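Local coordinates for type II restriction enzyme AgeI (Thalassobius gelatinovorus, PDB 5DWA), which recognises the double-stranded DNA sequence 5'-ACCGGT-3' and cleaves it after the first A, leaving fragments with terminal 5'-phosphates, at residues A[139-147]-A[159-168]; A[190-198]-A[234-244]. All coordinates share one frame; numbering follows the deposited sequence.

Interaction 1: A[139-147]-A[159-168]. With nucleotides of chain C.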
loop_
_atom_site.group_PDB
_atom_site.type_symbol
_atom_site.label_atom_id
_atom_site.label_comp_id
_atom_site.label_asym_id
_atom_site.label_seq_id
_atom_site.Cartn_x
_atom_site.Cartn_y
_atom_site.Cartn_z
ATOM N N ARG A 139 -0.840 1.087 15.079
ATOM C CA ARG A 139 0.568 0.804 14.784
ATOM C C ARG A 139 1.163 1.685 13.689
ATOM O O ARG A 139 2.387 1.808 13.585
ATOM C CB ARG A 139 0.749 -0.662 14.384
ATOM C CG ARG A 139 0.305 -1.652 15.448
ATOM C CD ARG A 139 1.116 -2.939 15.384
ATOM N NE ARG A 139 1.986 -3.103 16.547
ATOM C CZ ARG A 139 3.310 -3.212 16.482
ATOM N NH1 ARG A 139 3.928 -3.185 15.310
ATOM N NH2 ARG A 139 4.018 -3.361 17.590
ATOM N N LYS A 140 0.305 2.300 12.881
ATOM C CA LYS A 140 0.789 3.097 11.747
ATOM C C LYS A 140 1.199 4.493 12.203
ATOM O O LYS A 140 0.507 5.490 11.953
ATOM C CB LYS A 140 -0.267 3.175 10.632
ATOM C CG LYS A 140 0.198 3.844 9.333
ATOM C CD LYS A 140 1.495 3.242 8.781
ATOM C CE LYS A 140 1.656 3.582 7.291
ATOM N NZ LYS A 140 3.032 3.329 6.789
ATOM N N VAL A 141 2.332 4.537 12.898
ATOM C CA VAL A 141 2.999 5.781 13.266
ATOM C C VAL A 141 4.481 5.444 13.289
ATOM O O VAL A 141 4.850 4.328 13.657
ATOM C CB VAL A 141 2.487 6.335 14.615
ATOM C CG1 VAL A 141 2.755 5.363 15.752
ATOM C CG2 VAL A 141 3.088 7.701 14.893
ATOM N N ASP A 142 5.327 6.379 12.870
ATOM C CA ASP A 142 6.709 6.028 12.540
ATOM C C ASP A 142 7.778 6.526 13.505
ATOM O O ASP A 142 8.711 5.799 13.821
ATOM C CB ASP A 142 7.009 6.535 11.127
ATOM C CG ASP A 142 5.982 6.061 10.132
ATOM O OD1 ASP A 142 5.723 4.841 10.101
ATOM O OD2 ASP A 142 5.407 6.899 9.416
ATOM N N VAL A 143 7.657 7.770 13.938
ATOM C CA VAL A 143 8.682 8.379 14.772
ATOM C C VAL A 143 7.992 8.979 15.997
ATOM O O VAL A 143 6.999 9.693 15.870
ATOM C CB VAL A 143 9.469 9.463 13.998
ATOM C CG1 VAL A 143 10.527 10.100 14.877
ATOM C CG2 VAL A 143 10.072 8.909 12.692
ATOM N N MET A 144 8.479 8.684 17.193
ATOM C CA MET A 144 7.818 9.260 18.355
ATOM C C MET A 144 8.460 10.595 18.719
ATOM O O MET A 144 9.627 10.842 18.403
ATOM C CB MET A 144 7.816 8.276 19.536
ATOM C CG MET A 144 9.059 8.208 20.377
ATOM S SD MET A 144 8.761 7.242 21.888
ATOM C CE MET A 144 10.408 6.603 22.122
ATOM N N ILE A 145 7.656 11.471 19.315
ATOM C CA ILE A 145 8.115 12.774 19.777
ATOM C C ILE A 145 8.018 12.778 21.289
ATOM O O ILE A 145 6.975 12.402 21.836
ATOM C CB ILE A 145 7.280 13.937 19.207
ATOM C CG1 ILE A 145 7.068 13.787 17.695
ATOM C CG2 ILE A 145 7.934 15.280 19.550
ATOM C CD1 ILE A 145 5.998 14.730 17.152
ATOM N N GLU A 146 9.104 13.189 21.943
ATOM C CA GLU A 146 9.164 13.255 23.402
ATOM C C GLU A 146 9.619 14.627 23.863
ATOM O O GLU A 146 10.329 15.330 23.145
ATOM C CB GLU A 146 10.108 12.192 23.954
ATOM C CG GLU A 146 9.639 10.763 23.767
ATOM C CD GLU A 146 10.676 9.764 24.229
ATOM O OE1 GLU A 146 11.807 9.786 23.700
ATOM O OE2 GLU A 146 10.369 8.963 25.137
ATOM N N LYS A 147 9.227 14.984 25.081
ATOM C CA LYS A 147 9.589 16.262 25.673
ATOM C C LYS A 147 10.107 16.020 27.080
ATOM O O LYS A 147 9.449 15.355 27.874
ATOM C CB LYS A 147 8.385 17.201 25.696
ATOM C CG LYS A 147 8.547 18.438 26.569
ATOM C CD LYS A 147 9.307 19.536 25.855
ATOM C CE LYS A 147 9.308 20.822 26.669
ATOM N NZ LYS A 147 9.830 21.967 25.873
ATOM N N PHE A 159 12.093 12.059 29.706
ATOM C CA PHE A 159 11.424 12.319 28.431
ATOM C C PHE A 159 10.090 11.577 28.365
ATOM O O PHE A 159 10.067 10.350 28.382
ATOM C CB PHE A 159 12.305 11.905 27.255
ATOM C CG PHE A 159 13.464 12.823 27.009
ATOM C CD1 PHE A 159 13.368 13.849 26.086
ATOM C CD2 PHE A 159 14.657 12.656 27.698
ATOM C CE1 PHE A 159 14.432 14.693 25.847
ATOM C CE2 PHE A 159 15.731 13.499 27.464
ATOM C CZ PHE A 159 15.616 14.519 26.533
ATOM N N GLY A 160 8.994 12.327 28.278
ATOM C CA GLY A 160 7.668 11.746 28.139
ATOM C C GLY A 160 7.148 11.924 26.722
ATOM O O GLY A 160 7.504 12.889 26.047
ATOM N N VAL A 161 6.298 11.003 26.283
ATOM C CA VAL A 161 5.779 11.035 24.915
ATOM C C VAL A 161 4.697 12.096 24.744
ATOM O O VAL A 161 3.784 12.208 25.569
ATOM C CB VAL A 161 5.202 9.675 24.489
ATOM C CG1 VAL A 161 4.936 9.664 22.982
ATOM C CG2 VAL A 161 6.148 8.562 24.855
ATOM N N VAL A 162 4.791 12.866 23.662
ATOM C CA VAL A 162 3.843 13.943 23.410
ATOM C C VAL A 162 3.164 13.801 22.050
ATOM O O VAL A 162 2.239 14.549 21.731
ATOM C CB VAL A 162 4.524 15.320 23.468
ATOM C CG1 VAL A 162 4.990 15.636 24.885
ATOM C CG2 VAL A 162 5.697 15.365 22.500
ATOM N N GLY A 163 3.651 12.866 21.238
ATOM C CA GLY A 163 3.022 12.610 19.959
ATOM C C GLY A 163 3.873 11.780 19.027
ATOM O O GLY A 163 4.813 11.111 19.447
ATOM N N GLY A 164 3.528 11.808 17.746
ATOM C CA GLY A 164 4.273 11.029 16.786
ATOM C C GLY A 164 4.182 11.609 15.406
ATOM O O GLY A 164 3.350 12.472 15.110
ATOM N N ILE A 165 5.100 11.153 14.555
ATOM C CA ILE A 165 5.187 11.558 13.151
ATOM C C ILE A 165 4.823 10.394 12.225
ATOM O O ILE A 165 5.335 9.287 12.395
ATOM C CB ILE A 165 6.603 12.060 12.798
ATOM C CG1 ILE A 165 7.016 13.198 13.739
ATOM C CG2 ILE A 165 6.664 12.511 11.344
ATOM C CD1 ILE A 165 8.420 13.709 13.480
ATOM N N HIS A 166 3.915 10.649 11.276
ATOM C CA HIS A 166 3.660 9.771 10.154
ATOM C C HIS A 166 4.558 10.242 9.038
ATOM O O HIS A 166 4.325 11.313 8.475
ATOM C CB HIS A 166 2.190 9.849 9.770
ATOM C CG HIS A 166 1.288 9.604 10.929
ATOM N ND1 HIS A 166 0.800 8.353 11.233
ATOM C CD2 HIS A 166 0.840 10.434 11.905
ATOM C CE1 HIS A 166 0.071 8.426 12.334
ATOM N NE2 HIS A 166 0.091 9.675 12.768
ATOM N N ALA A 167 5.607 9.471 8.760
ATOM C CA ALA A 167 6.633 9.871 7.810
ATOM C C ALA A 167 6.407 9.128 6.510
ATOM O O ALA A 167 6.329 7.901 6.502
ATOM C CB ALA A 167 8.023 9.578 8.360
ATOM N N LYS A 168 6.245 9.867 5.421
ATOM C CA LYS A 168 6.004 9.235 4.130
ATOM C C LYS A 168 6.800 9.948 3.068
ATOM O O LYS A 168 6.680 11.157 2.913
ATOM C CB LYS A 168 4.518 9.265 3.744
ATOM C CG LYS A 168 3.556 8.938 4.866
ATOM C CD LYS A 168 2.194 8.579 4.323
ATOM C CE LYS A 168 2.161 7.145 3.812
ATOM N NZ LYS A 168 2.263 6.153 4.924
ATOM P P DC C 5 4.026 0.411 6.140
ATOM O OP1 DC C 5 3.988 1.068 7.471
ATOM O OP2 DC C 5 2.769 0.174 5.399
ATOM O "O5'" DC C 5 5.023 1.235 5.209
ATOM C "C5'" DC C 5 6.325 1.552 5.670
ATOM C "C4'" DC C 5 7.347 1.284 4.586
ATOM O "O4'" DC C 5 7.430 -0.127 4.358
ATOM C "C3'" DC C 5 6.989 1.888 3.244
ATOM O "O3'" DC C 5 7.535 3.185 3.182
ATOM C "C2'" DC C 5 7.662 0.937 2.238
ATOM C "C1'" DC C 5 7.801 -0.382 3.014
ATOM N N1 DC C 5 6.942 -1.506 2.510
ATOM C C2 DC C 5 7.539 -2.649 1.964
ATOM O O2 DC C 5 8.767 -2.703 1.898
ATOM N N3 DC C 5 6.755 -3.667 1.531
ATOM C C4 DC C 5 5.420 -3.569 1.626
ATOM N N4 DC C 5 4.686 -4.598 1.192
ATOM C C5 DC C 5 4.792 -2.421 2.189
ATOM C C6 DC C 5 5.575 -1.423 2.610
HETATM O O HOH W 1 5.075 5.611 5.403
HETATM O O HOH W 2 2.918 3.683 4.025
HETATM O O HOH W 3 3.456 6.426 7.630
#
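Asp142 and Ala167 meet at the DNA end of an antiparallel beta hairpin, strands 143-148 and 159-168, in the PD-(D/E)XK nuclease core; Asp142 and Lys168 are consistent with the acidic and lysine positions of that motif. With chi1 at -53°, the Asp142 carboxylate is set opposite its own carbonyl carbon and swings over the partner strand. Its CB lies 3.5 Å from Ile165 O and its CG 3.7 Å from Ala167 N. At the tip, OD2 accepts the Ala167 N-H on its anti lone pair (2.7 Å, 155° at the hydrogen) and probably also accepts from a water that takes a hydrogen bond from Lys168 NZ. Backbone N-H groups of Asp142 and Val143 both bond to Ile165 O, a classic beta bulge; in a second bulge Val162 N bonds Ile145 O, and Gly163 N only weakly. Gly164 leaves room for Val141, whose CG2 also lies over one face of the His166 ring, 4.2 Å from its centroid, in a CH-pi contact. His166 ND1 is bonded to Asp178 of helix 178-187, which also forms a salt bridge with Lys168. Farther along, the Ile145 and Ile165 side chains cross at about a right angle, CD1 of Ile145 3.9 Å from CG1 of Ile165, on the face where Ile113 and Leu115 of neighbouring strand 113-117 also touch Ile145. Beyond Asp142, the Lys140 chain, bent at chi2, reaches the DNA backbone: a second water joins its NZ to Lys168 NZ, and NZ itself lies 2.5 Å from OP1 of DC5 of chain C.

Interaction 2: A[190-198]-A[234-244]; sequences LLSVLSTLD and FSACFSYNLRT
With chi1 near -170° in both Asp198 and Asn241, each CG points back opposite its own N; this swings Asn241 CG to the Asp198 backbone carbonyl and Asp198 CG to Thr244, just past parallel strands 191-196 and 236-239, the outer members of a beta-alpha-beta unit whose crossover carries helix 223-230. The Asn241 ND2 N-H reaches Asp198 O in a nearly straight bond (3.0 Å, 168°); that oxygen lies in the amide plane of Asn241, whereas the donor stands above the Asp198 carbonyl plane. ND2 also bonds to Asn211 O, and OD1 closes an Asx turn by accepting Arg243 N. A leucine in place of Asn241 would probably leave Asp198 O without this donor and Arg243 N without its acceptor, with less to hold the turn. Beside it, Thr244 OG1 donates to the anti lone pair of Asp198 OD2 at 2.7 Å and accepts from Ser239 OG, which in turn receives Asn241 N in an ST turn, a short relay of hydroxyls beside the carboxylate. Between the strands, bonds alternate in parallel fashion: Leu194 N to Ala236 O, Phe238 N to Leu194 O, Thr196 N to Phe238 O and Tyr240 N to Thr196 O. At the opposite end, Ser235 OG takes Ser192 N (2.9 Å) and Ser235 N bonds to Ser192 O. Leu194 CB sits over a face of the Phe234 ring, 4.0 Å from its centroid, while Leu194 CD2 touches Cys237 SG at 3.9 Å. On the other face of the sheet, that of Val193, Ser195 and Phe238, Val193 CG1 meets the edge of the Phe238 ring, 3.6 Å from CD1.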
loop_
_atom_site.group_PDB
_atom_site.type_symbol
_atom_site.label_atom_id
_atom_site.label_comp_id
_atom_site.label_asym_id
_atom_site.label_seq_id
_atom_site.Cartn_x
_atom_site.Cartn_y
_atom_site.Cartn_z
ATOM N N LEU A 190 -2.521 13.655 21.725
ATOM C CA LEU A 190 -1.161 13.590 21.209
ATOM C C LEU A 190 -1.010 14.387 19.916
ATOM O O LEU A 190 -1.953 14.500 19.134
ATOM C CB LEU A 190 -0.759 12.136 20.960
ATOM C CG LEU A 190 -0.687 11.219 22.182
ATOM C CD1 LEU A 190 -0.757 9.761 21.757
ATOM C CD2 LEU A 190 0.595 11.471 22.962
ATOM N N LEU A 191 0.174 14.944 19.691
ATOM C CA LEU A 191 0.472 15.524 18.386
ATOM C C LEU A 191 0.583 14.400 17.365
ATOM O O LEU A 191 1.189 13.362 17.639
ATOM C CB LEU A 191 1.762 16.343 18.427
ATOM C CG LEU A 191 1.716 17.660 19.199
ATOM C CD1 LEU A 191 3.071 18.333 19.162
ATOM C CD2 LEU A 191 0.649 18.563 18.614
ATOM N N SER A 192 -0.022 14.603 16.201
ATOM C CA SER A 192 0.072 13.625 15.120
ATOM C C SER A 192 0.433 14.350 13.831
ATOM O O SER A 192 -0.429 14.919 13.162
ATOM C CB SER A 192 -1.237 12.856 14.965
ATOM O OG SER A 192 -1.154 11.912 13.910
ATOM N N VAL A 193 1.719 14.336 13.494
ATOM C CA VAL A 193 2.223 15.142 12.390
ATOM C C VAL A 193 2.436 14.277 11.158
ATOM O O VAL A 193 2.941 13.163 11.262
ATOM C CB VAL A 193 3.537 15.836 12.793
ATOM C CG1 VAL A 193 4.116 16.643 11.647
ATOM C CG2 VAL A 193 3.300 16.740 14.016
ATOM N N LEU A 194 2.014 14.784 10.000
ATOM C CA LEU A 194 2.361 14.179 8.720
ATOM C C LEU A 194 3.585 14.893 8.155
ATOM O O LEU A 194 3.514 16.073 7.823
ATOM C CB LEU A 194 1.181 14.280 7.743
ATOM C CG LEU A 194 1.401 13.656 6.365
ATOM C CD1 LEU A 194 1.616 12.157 6.492
ATOM C CD2 LEU A 194 0.214 13.960 5.448
ATOM N N SER A 195 4.699 14.173 8.061
ATOM C CA SER A 195 5.913 14.710 7.463
ATOM C C SER A 195 6.147 13.973 6.164
ATOM O O SER A 195 6.118 12.744 6.142
ATOM C CB SER A 195 7.111 14.552 8.401
ATOM O OG SER A 195 6.875 15.236 9.620
ATOM N N THR A 196 6.352 14.705 5.076
ATOM C CA THR A 196 6.435 14.049 3.799
ATOM C C THR A 196 7.390 14.743 2.857
ATOM O O THR A 196 7.595 15.948 2.944
ATOM C CB THR A 196 5.024 13.947 3.160
ATOM O OG1 THR A 196 5.094 13.151 1.971
ATOM C CG2 THR A 196 4.426 15.343 2.858
ATOM N N LEU A 197 7.987 13.962 1.967
ATOM C CA LEU A 197 8.736 14.533 0.859
ATOM C C LEU A 197 7.802 14.827 -0.312
ATOM O O LEU A 197 8.223 15.455 -1.294
ATOM C CB LEU A 197 9.859 13.592 0.422
ATOM C CG LEU A 197 10.922 13.356 1.491
ATOM C CD1 LEU A 197 11.987 12.441 0.946
ATOM C CD2 LEU A 197 11.515 14.678 1.939
ATOM N N ASP A 198 6.554 14.366 -0.206
ATOM C CA ASP A 198 5.523 14.572 -1.236
ATOM C C ASP A 198 6.096 14.281 -2.623
ATOM O O ASP A 198 5.999 15.105 -3.534
ATOM C CB ASP A 198 4.960 15.999 -1.167
ATOM C CG ASP A 198 3.704 16.191 -2.034
ATOM O OD1 ASP A 198 3.042 15.191 -2.386
ATOM O OD2 ASP A 198 3.372 17.355 -2.344
ATOM N N PHE A 234 -4.809 15.211 10.562
ATOM C CA PHE A 234 -3.472 15.336 11.166
ATOM C C PHE A 234 -3.341 16.677 11.877
ATOM O O PHE A 234 -4.022 17.639 11.525
ATOM C CB PHE A 234 -2.358 15.204 10.106
ATOM C CG PHE A 234 -2.363 13.895 9.389
ATOM C CD1 PHE A 234 -1.669 12.808 9.895
ATOM C CD2 PHE A 234 -3.084 13.737 8.216
ATOM C CE1 PHE A 234 -1.692 11.589 9.243
ATOM C CE2 PHE A 234 -3.110 12.526 7.556
ATOM C CZ PHE A 234 -2.408 11.447 8.066
ATOM N N SER A 235 -2.463 16.742 12.875
ATOM C CA SER A 235 -2.249 17.980 13.620
ATOM C C SER A 235 -1.703 19.062 12.704
ATOM O O SER A 235 -2.050 20.239 12.822
ATOM C CB SER A 235 -1.287 17.758 14.789
ATOM O OG SER A 235 -1.789 16.790 15.686
ATOM N N ALA A 236 -0.829 18.635 11.799
ATOM C CA ALA A 236 -0.177 19.514 10.839
ATOM C C ALA A 236 0.543 18.653 9.825
ATOM O O ALA A 236 0.819 17.489 10.086
ATOM C CB ALA A 236 0.797 20.446 11.519
ATOM N N CYS A 237 0.819 19.227 8.660
ATOM C CA CYS A 237 1.567 18.534 7.625
ATOM C C CYS A 237 2.749 19.387 7.206
ATOM O O CYS A 237 2.612 20.597 6.979
ATOM C CB CYS A 237 0.665 18.228 6.422
ATOM S SG CYS A 237 1.528 17.551 4.963
ATOM N N PHE A 238 3.912 18.754 7.129
ATOM C CA PHE A 238 5.124 19.424 6.686
ATOM C C PHE A 238 5.640 18.717 5.459
ATOM O O PHE A 238 5.916 17.528 5.506
ATOM C CB PHE A 238 6.167 19.440 7.802
ATOM C CG PHE A 238 5.737 20.239 8.987
ATOM C CD1 PHE A 238 4.932 19.671 9.966
ATOM C CD2 PHE A 238 6.089 21.575 9.103
ATOM C CE1 PHE A 238 4.514 20.415 11.051
ATOM C CE2 PHE A 238 5.662 22.320 10.178
ATOM C CZ PHE A 238 4.875 21.739 11.153
ATOM N N SER A 239 5.720 19.449 4.352
ATOM C CA SER A 239 6.227 18.892 3.112
ATOM C C SER A 239 7.578 19.489 2.789
ATOM O O SER A 239 7.813 20.679 3.015
ATOM C CB SER A 239 5.256 19.147 1.961
ATOM O OG SER A 239 5.854 18.752 0.733
ATOM N N TYR A 240 8.461 18.659 2.248
ATOM C CA TYR A 240 9.784 19.120 1.852
ATOM C C TYR A 240 9.929 19.065 0.343
ATOM O O TYR A 240 11.035 19.021 -0.194
ATOM C CB TYR A 240 10.863 18.300 2.559
ATOM C CG TYR A 240 10.714 18.404 4.056
ATOM C CD1 TYR A 240 10.053 17.414 4.781
ATOM C CD2 TYR A 240 11.171 19.526 4.737
ATOM C CE1 TYR A 240 9.888 17.526 6.161
ATOM C CE2 TYR A 240 11.006 19.646 6.109
ATOM C CZ TYR A 240 10.365 18.639 6.811
ATOM O OH TYR A 240 10.188 18.758 8.175
ATOM N N ASN A 241 8.788 19.065 -0.334
ATOM C CA ASN A 241 8.768 19.325 -1.764
ATOM C C ASN A 241 8.487 20.802 -1.948
ATOM O O ASN A 241 7.390 21.256 -1.636
ATOM C CB ASN A 241 7.700 18.477 -2.459
ATOM C CG ASN A 241 7.778 18.556 -3.973
ATOM O OD1 ASN A 241 8.248 19.547 -4.530
ATOM N ND2 ASN A 241 7.321 17.504 -4.647
ATOM N N LEU A 242 9.465 21.556 -2.452
ATOM C CA LEU A 242 9.274 22.995 -2.629
ATOM C C LEU A 242 8.110 23.339 -3.573
ATOM O O LEU A 242 7.638 24.474 -3.575
ATOM C CB LEU A 242 10.560 23.644 -3.137
ATOM C CG LEU A 242 11.781 23.467 -2.233
ATOM C CD1 LEU A 242 12.990 24.230 -2.790
ATOM C CD2 LEU A 242 11.457 23.903 -0.807
ATOM N N ARG A 243 7.645 22.367 -4.362
ATOM C CA ARG A 243 6.491 22.575 -5.248
ATOM C C ARG A 243 5.134 22.371 -4.583
ATOM O O ARG A 243 4.104 22.729 -5.156
ATOM C CB ARG A 243 6.580 21.654 -6.465
ATOM C CG ARG A 243 7.750 21.974 -7.360
ATOM C CD ARG A 243 7.649 21.244 -8.686
ATOM N NE ARG A 243 8.942 21.280 -9.348
ATOM C CZ ARG A 243 9.958 20.483 -9.021
ATOM N NH1 ARG A 243 9.814 19.575 -8.057
ATOM N NH2 ARG A 243 11.117 20.589 -9.649
ATOM N N THR A 244 5.124 21.795 -3.382
ATOM C CA THR A 244 3.884 21.638 -2.643
ATOM C C THR A 244 3.298 23.014 -2.364
ATOM O O THR A 244 4.016 23.919 -1.941
ATOM C CB THR A 244 4.100 20.898 -1.301
ATOM O OG1 THR A 244 4.700 19.616 -1.540
ATOM C CG2 THR A 244 2.777 20.721 -0.567
HETATM O O HOH W 4 8.812 17.133 9.781
#

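In the fold
Both contacts are buried and belong to one mixed sheet, in which strands 159-168 and 191-196 are neighbours: His166 N probably bonds to Val193 O, and Lys168 O to Thr196 OG1. Interaction 1 is the antiparallel side, a bulged hairpin at whose DNA end a carboxylate, two lysines and waters gather, Lys140 bonding the phosphate. Interaction 2 is the parallel side, nearer the centre of the chain and with its nearest atom about 8 Å from the DNA; its polar groups serve turns and strand ends rather than the nucleic acid. The His166 and Phe234 rings, one from each contact, meet edge to face beside helix 178-187.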